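Local atomic coordinates of Non-structural protein NS2 (Bluetongue virus, PDB entry 1UTY), a protein that binds single-stranded RNA, the part described here being the N-terminal RNA-binding domain of this orbivirus non-structural protein. Residues K20-C23 with G24-K28; L77-P81 with H82-A86; N59-P63 with G64-I68. All blocks are in the same frame, centred on the assembly; numbering follows the deposited sequence.

Contact 1. Residues K20-C23 with G24-K28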
# COMPACT_ATOMS: atom_id res chain seq x y z
N LYS A 20 -12.34 12.44 14.73
CA LYS A 20 -13.19 11.27 14.91
C LYS A 20 -12.36 10.07 15.39
O LYS A 20 -12.92 9.07 15.84
CB LYS A 20 -13.97 10.92 13.63
CG LYS A 20 -14.82 12.06 13.01
CD LYS A 20 -15.81 12.64 13.99
CE LYS A 20 -16.88 13.50 13.31
NZ LYS A 20 -17.84 13.96 14.35
N THR A 21 -11.03 10.16 15.32
CA THR A 21 -10.19 9.14 15.95
C THR A 21 -9.80 9.58 17.35
O THR A 21 -9.79 10.78 17.66
CB THR A 21 -8.90 8.84 15.13
OG1 THR A 21 -8.01 9.96 15.20
CG2 THR A 21 -9.18 8.65 13.64
N LEU A 22 -9.47 8.61 18.20
CA LEU A 22 -8.96 8.93 19.53
C LEU A 22 -7.84 9.99 19.45
O LEU A 22 -7.87 10.98 20.18
CB LEU A 22 -8.45 7.68 20.25
CG LEU A 22 -7.85 8.03 21.62
CD1 LEU A 22 -8.98 8.28 22.62
CD2 LEU A 22 -6.91 6.94 22.12
N CYS A 23 -6.88 9.75 18.55
CA CYS A 23 -5.81 10.68 18.22
C CYS A 23 -6.27 12.10 17.98
O CYS A 23 -5.69 13.03 18.53
CB CYS A 23 -5.11 10.22 16.93
SG CYS A 23 -4.07 8.78 17.17
N GLY A 24 -7.27 12.26 17.11
CA GLY A 24 -7.81 13.56 16.75
C GLY A 24 -8.52 14.23 17.91
O GLY A 24 -8.35 15.44 18.12
N ALA A 25 -9.30 13.45 18.65
CA ALA A 25 -10.05 13.95 19.80
C ALA A 25 -9.09 14.54 20.82
O ALA A 25 -9.28 15.66 21.30
CB ALA A 25 -10.91 12.83 20.44
N ILE A 26 -8.04 13.78 21.12
CA ILE A 26 -7.03 14.14 22.10
C ILE A 26 -6.22 15.36 21.66
O ILE A 26 -5.98 16.27 22.45
CB ILE A 26 -6.11 12.92 22.36
CG1 ILE A 26 -6.85 11.84 23.17
CG2 ILE A 26 -4.79 13.31 23.03
CD1 ILE A 26 -7.59 12.32 24.42
N ALA A 27 -5.82 15.39 20.40
CA ALA A 27 -5.12 16.55 19.87
C ALA A 27 -5.98 17.81 20.01
O ALA A 27 -5.49 18.85 20.47
CB ALA A 27 -4.73 16.30 18.42
N LYS A 28 -7.25 17.68 19.65
CA LYS A 28 -8.23 18.76 19.72
C LYS A 28 -8.46 19.21 21.16
O LYS A 28 -8.41 20.41 21.45
CB LYS A 28 -9.56 18.33 19.08
CG LYS A 28 -10.58 19.47 18.83
CD LYS A 28 -11.52 19.12 17.68
CE LYS A 28 -12.83 19.90 17.76
NZ LYS A 28 -12.66 21.30 17.25

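Contact 2. Residues L77-P81 with H82-A86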
# COMPACT_ATOMS: atom_id res chain seq x y z
N LEU A 77 -1.31 0.68 11.47
CA LEU A 77 -2.00 1.39 12.53
C LEU A 77 -3.51 1.18 12.48
O LEU A 77 -4.14 1.29 11.42
CB LEU A 77 -1.70 2.88 12.47
CG LEU A 77 -0.25 3.34 12.47
CD1 LEU A 77 0.20 3.68 11.03
CD2 LEU A 77 -0.09 4.53 13.40
N MET A 78 -4.06 0.85 13.64
CA MET A 78 -5.50 0.88 13.84
C MET A 78 -5.88 2.14 14.59
O MET A 78 -5.54 2.31 15.76
CB MET A 78 -5.96 -0.35 14.63
CG MET A 78 -5.76 -1.67 13.92
SD MET A 78 -6.60 -1.73 12.32
CE MET A 78 -6.31 -3.41 11.94
N LEU A 79 -6.56 3.06 13.90
CA LEU A 79 -7.03 4.28 14.56
C LEU A 79 -8.52 4.21 14.72
O LEU A 79 -9.25 4.26 13.71
CB LEU A 79 -6.62 5.53 13.76
CG LEU A 79 -5.15 5.62 13.34
CD1 LEU A 79 -4.91 6.89 12.53
CD2 LEU A 79 -4.18 5.52 14.57
N THR A 80 -8.98 4.08 15.95
CA THR A 80 -10.41 4.04 16.19
C THR A 80 -10.84 5.29 16.92
O THR A 80 -9.98 6.10 17.28
CB THR A 80 -10.86 2.76 16.96
OG1 THR A 80 -10.44 2.85 18.32
CG2 THR A 80 -10.15 1.51 16.41
N PRO A 81 -12.16 5.47 17.13
CA PRO A 81 -12.66 6.55 17.98
C PRO A 81 -12.24 6.34 19.42
O PRO A 81 -12.17 7.29 20.19
CB PRO A 81 -14.19 6.43 17.86
CG PRO A 81 -14.46 5.53 16.70
CD PRO A 81 -13.25 4.65 16.57
N HIS A 82 -11.94 5.09 19.80
CA HIS A 82 -11.66 4.80 21.21
C HIS A 82 -10.27 4.21 21.48
O HIS A 82 -10.01 3.76 22.57
CB HIS A 82 -12.73 3.85 21.76
CG HIS A 82 -14.12 4.39 21.66
ND1 HIS A 82 -14.51 5.56 22.28
CD2 HIS A 82 -15.22 3.92 21.01
CE1 HIS A 82 -15.79 5.79 22.02
NE2 HIS A 82 -16.24 4.81 21.25
N GLY A 83 -9.39 4.21 20.49
CA GLY A 83 -8.10 3.57 20.67
C GLY A 83 -7.16 3.76 19.52
O GLY A 83 -7.57 4.08 18.41
N VAL A 84 -5.88 3.57 19.80
CA VAL A 84 -4.85 3.50 18.78
C VAL A 84 -4.02 2.25 19.05
O VAL A 84 -3.68 1.95 20.19
CB VAL A 84 -3.95 4.78 18.74
CG1 VAL A 84 -3.60 5.25 20.13
CG2 VAL A 84 -2.67 4.51 18.02
N GLU A 85 -3.70 1.52 17.97
CA GLU A 85 -2.82 0.37 18.03
C GLU A 85 -1.85 0.41 16.85
O GLU A 85 -2.25 0.70 15.72
CB GLU A 85 -3.62 -0.93 18.06
CG GLU A 85 -2.90 -2.04 18.80
CD GLU A 85 -3.68 -3.34 18.88
OE1 GLU A 85 -4.80 -3.46 18.32
OE2 GLU A 85 -3.16 -4.26 19.54
N ALA A 86 -0.57 0.14 17.10
CA ALA A 86 0.41 0.26 16.02
C ALA A 86 1.61 -0.67 16.11
O ALA A 86 1.98 -1.17 17.19
CB ALA A 86 0.86 1.72 15.84

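Contact 3. Residues N59-P63 with G64-I68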
# COMPACT_ATOMS: atom_id res chain seq x y z
N ASN A 59 -2.04 12.07 7.61
CA ASN A 59 -3.25 12.84 7.46
C ASN A 59 -4.38 11.84 7.20
O ASN A 59 -4.37 11.13 6.18
CB ASN A 59 -3.05 13.79 6.27
CG ASN A 59 -4.25 14.72 6.00
OD1 ASN A 59 -5.33 14.55 6.54
ND2 ASN A 59 -4.06 15.67 5.10
N VAL A 60 -5.30 11.72 8.16
CA VAL A 60 -6.48 10.86 7.95
C VAL A 60 -7.79 11.63 8.11
O VAL A 60 -7.80 12.66 8.77
CB VAL A 60 -6.48 9.57 8.85
CG1 VAL A 60 -5.18 8.80 8.68
CG2 VAL A 60 -6.74 9.88 10.30
N PRO A 61 -8.87 11.15 7.49
CA PRO A 61 -10.19 11.79 7.62
C PRO A 61 -11.09 11.21 8.74
O PRO A 61 -12.16 11.77 9.00
CB PRO A 61 -10.83 11.51 6.26
CG PRO A 61 -10.30 10.10 5.94
CD PRO A 61 -8.92 10.00 6.57
N GLY A 62 -10.65 10.13 9.39
CA GLY A 62 -11.42 9.45 10.42
C GLY A 62 -10.84 8.07 10.74
O GLY A 62 -9.72 7.73 10.31
N PRO A 63 -11.61 7.25 11.46
CA PRO A 63 -11.12 5.94 11.90
C PRO A 63 -10.87 5.00 10.71
O PRO A 63 -11.44 5.19 9.64
CB PRO A 63 -12.24 5.40 12.80
CG PRO A 63 -13.43 6.25 12.56
CD PRO A 63 -13.00 7.50 11.85
N GLY A 64 -10.01 4.01 10.91
CA GLY A 64 -9.58 3.15 9.83
C GLY A 64 -8.30 2.38 10.12
O GLY A 64 -7.57 2.68 11.08
N ALA A 65 -8.06 1.37 9.30
CA ALA A 65 -6.81 0.65 9.27
C ALA A 65 -5.90 1.31 8.24
O ALA A 65 -6.26 1.42 7.08
CB ALA A 65 -7.06 -0.79 8.89
N TYR A 66 -4.73 1.77 8.68
CA TYR A 66 -3.78 2.47 7.82
C TYR A 66 -2.40 1.81 7.87
O TYR A 66 -1.83 1.60 8.93
CB TYR A 66 -3.67 3.93 8.22
CG TYR A 66 -4.98 4.68 8.25
CD1 TYR A 66 -5.49 5.23 7.09
CD2 TYR A 66 -5.70 4.86 9.43
CE1 TYR A 66 -6.68 5.93 7.09
CE2 TYR A 66 -6.89 5.56 9.45
CZ TYR A 66 -7.37 6.09 8.27
OH TYR A 66 -8.54 6.79 8.22
N ARG A 67 -1.87 1.48 6.69
CA ARG A 67 -0.55 0.89 6.59
C ARG A 67 0.36 1.82 5.81
O ARG A 67 0.19 2.00 4.61
CB ARG A 67 -0.63 -0.47 5.89
CG ARG A 67 0.70 -1.18 5.69
CD ARG A 67 0.53 -2.68 5.42
NE ARG A 67 0.60 -3.47 6.65
CZ ARG A 67 0.18 -4.73 6.78
NH1 ARG A 67 -0.38 -5.39 5.75
NH2 ARG A 67 0.33 -5.36 7.95
N ILE A 68 1.32 2.42 6.50
CA ILE A 68 2.28 3.28 5.80
C ILE A 68 3.33 2.42 5.13
O ILE A 68 3.97 1.62 5.78
CB ILE A 68 2.92 4.29 6.76
CG1 ILE A 68 1.87 5.28 7.28
CG2 ILE A 68 4.06 5.03 6.05
CD1 ILE A 68 2.24 5.94 8.61

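Contact 1. Residues K20-C23 with G24-K28
Thr21 OG1 accepts a hydrogen bond from Gly24 N at 3.1 Å, with an N-H...O angle of 157°. Thr21 stands directly before helix 22-29, so this is an N-cap bond: a side-chain oxygen serves an amide of the first turn that has no earlier helical carbonyl to pair with. The torsion explains the reach, since chi1 of 70° sets OG1 between the backbone N and the carbonyl carbon and leaves CG2 beside the N. The same hydroxyl also bonds to Asp16 OD2, which helps fix its rotation.

The tightly packed part is the buried side formed by Thr21, Cys23 and Gly24. Here the backbone takes over from the cap: Ala25 N donates to Thr21 O at 2.9 Å and Ala27 N to Cys23 O at 3.0 Å, the i to i+4 spacing of an alpha helix. Cys23 places SG anti to the carbonyl carbon (chi1 -73°), where the side chain meets Cys35 and Ile37 of strand 34-39.

Packing is looser where Leu22 and Ile26, both partly exposed, lie side by side and point the same way. Their nearest side-chain atoms, Leu22 CD1 and Ile26 CG1, are 4.2 Å apart, whereas their backbones are joined by the bond from Ile26 N to Leu22 O at 3.0 Å. Ile26 continues onto Phe45 and Pro47 of strand 44-48. The side chains of Lys20 and Lys28 lie on the exposed side and make no contact across the turn.

The Asp16 carboxylate, bonded to the capping hydroxyl near the N-terminal end of the helix, would probably interact favourably with the helix dipole.

Contact 2. Residues L77-P81 with H82-A86
Leu79 and Val84 lie side by side and point the same way, with Leu79 CD2 3.9 Å from Val84 CG2. Two residues further from the turn, Leu77 and Ala86 repeat the pairing on this face: Leu77 CD2 approaches Ala86 CB to 3.8 Å. Both are antiparallel non-hydrogen-bonded pairs, and their apolar face packs against Ile37 and Ile39 of strand 34-39 and Ile12 and Val14 of strand 10-15.

Met78 and Glu85 occupy the other face, CB beside CB, and then part. Met78 bends at chi2 and packs on Trp94 and Phe96, while Glu85 runs extended beyond CG and bonds through OE1 to Tyr131 OH. Their backbones form the hydrogen-bonded pair, Met78 N to Glu85 O at 2.8 Å and Glu85 N to Met78 O at 3.0 Å.

These pairs make a beta hairpin of strands 73-79 and 84-87, whose segment axes run antiparallel at 175°; strand 84-87 is the outermost on this side of the chain's mixed sheet.

At the turn, Gly83 O accepts from Thr80 N at 2.8 Å and from Thr80 OG1 at 3.1 Å, the hydroxyl lying 29° out of the carbonyl plane. Thr80 OG1 in turn accepts from His82 N, with an N-H...O angle of 139°. Beyond it Pro81 CB sits over one face of the His82 ring, a CH-pi contact 4.2 Å from the centroid.

Contact 3. Residues N59-P63 with G64-I68
Tyr66 folds back from strand 64-70 over the loop that leads into it, and its ring and hydroxyl meet Val60 and Gly62. The loop 60-63 joins strand 56-59 to strand 64-70, two members of the mixed sheet of this RNA-binding domain that are not neighbours in it: strands 113-123 and 97-110 lie between them. Tyr66, two residues beyond the first of its strand, reaches back to the loop and fastens Val60 and Gly62 to the start of strand 64-70.

The apolar interaction is a CH-pi contact. Val60 CG1 stands over one face of the Tyr66 ring, 3.6 Å from the centroid and 14° off the ring normal, so the methyl is almost centred. The nearest ring atom to Val60 CG1 is Tyr66 CZ at 3.5 Å, and the two side chains cross at a slant. The other methyl, Val60 CG2, comes no nearer than 4.1 Å, to Tyr66 OH. Pro61 adds a smaller contact at the hydroxyl end of the tyrosine, its CD lying 3.6 Å from Tyr66 OH.

Leu79 of strand 73-79 and Glu97 and Val99 of strand 97-110 also touch Tyr66, in keeping with its burial.

The backbone contribution comes from neighbouring strands: Gly64 pairs with Leu79 and Ala65 with Glu97, setting the start of strand 64-70 in the sheet from which Tyr66 projects.

The polar interaction is a single hydrogen bond. Gly62 O lies at the ring edge, in the ring plane, and accepts from Tyr66 OH at 2.6 Å; the hydroxyl approaches from above the carbonyl plane, 37° out of it, with a C=O...O angle of 142°.

Overall arrangement
From the N terminus, contact 1 comes first and caps the start of helix 22-29. Contact 3 follows, closing the short loop between strands 56-59 and 64-70, and contact 2 then closes the hairpin turn between strands 73-79 and 84-87. The three follow in series; none encloses or crosses another. In space they converge, with centres 9 to 12 Å apart. Contacts 2 and 3 share the sheet, where Leu77 N lies 2.7 Å from Tyr66 O, a probable hydrogen bond. Contact 1 joins through Leu22 N, 2.7 Å from Thr80 O, also a probable hydrogen bond, and through Thr21 CG2 packing on Gly62, tying the helix to the hairpin and the loop.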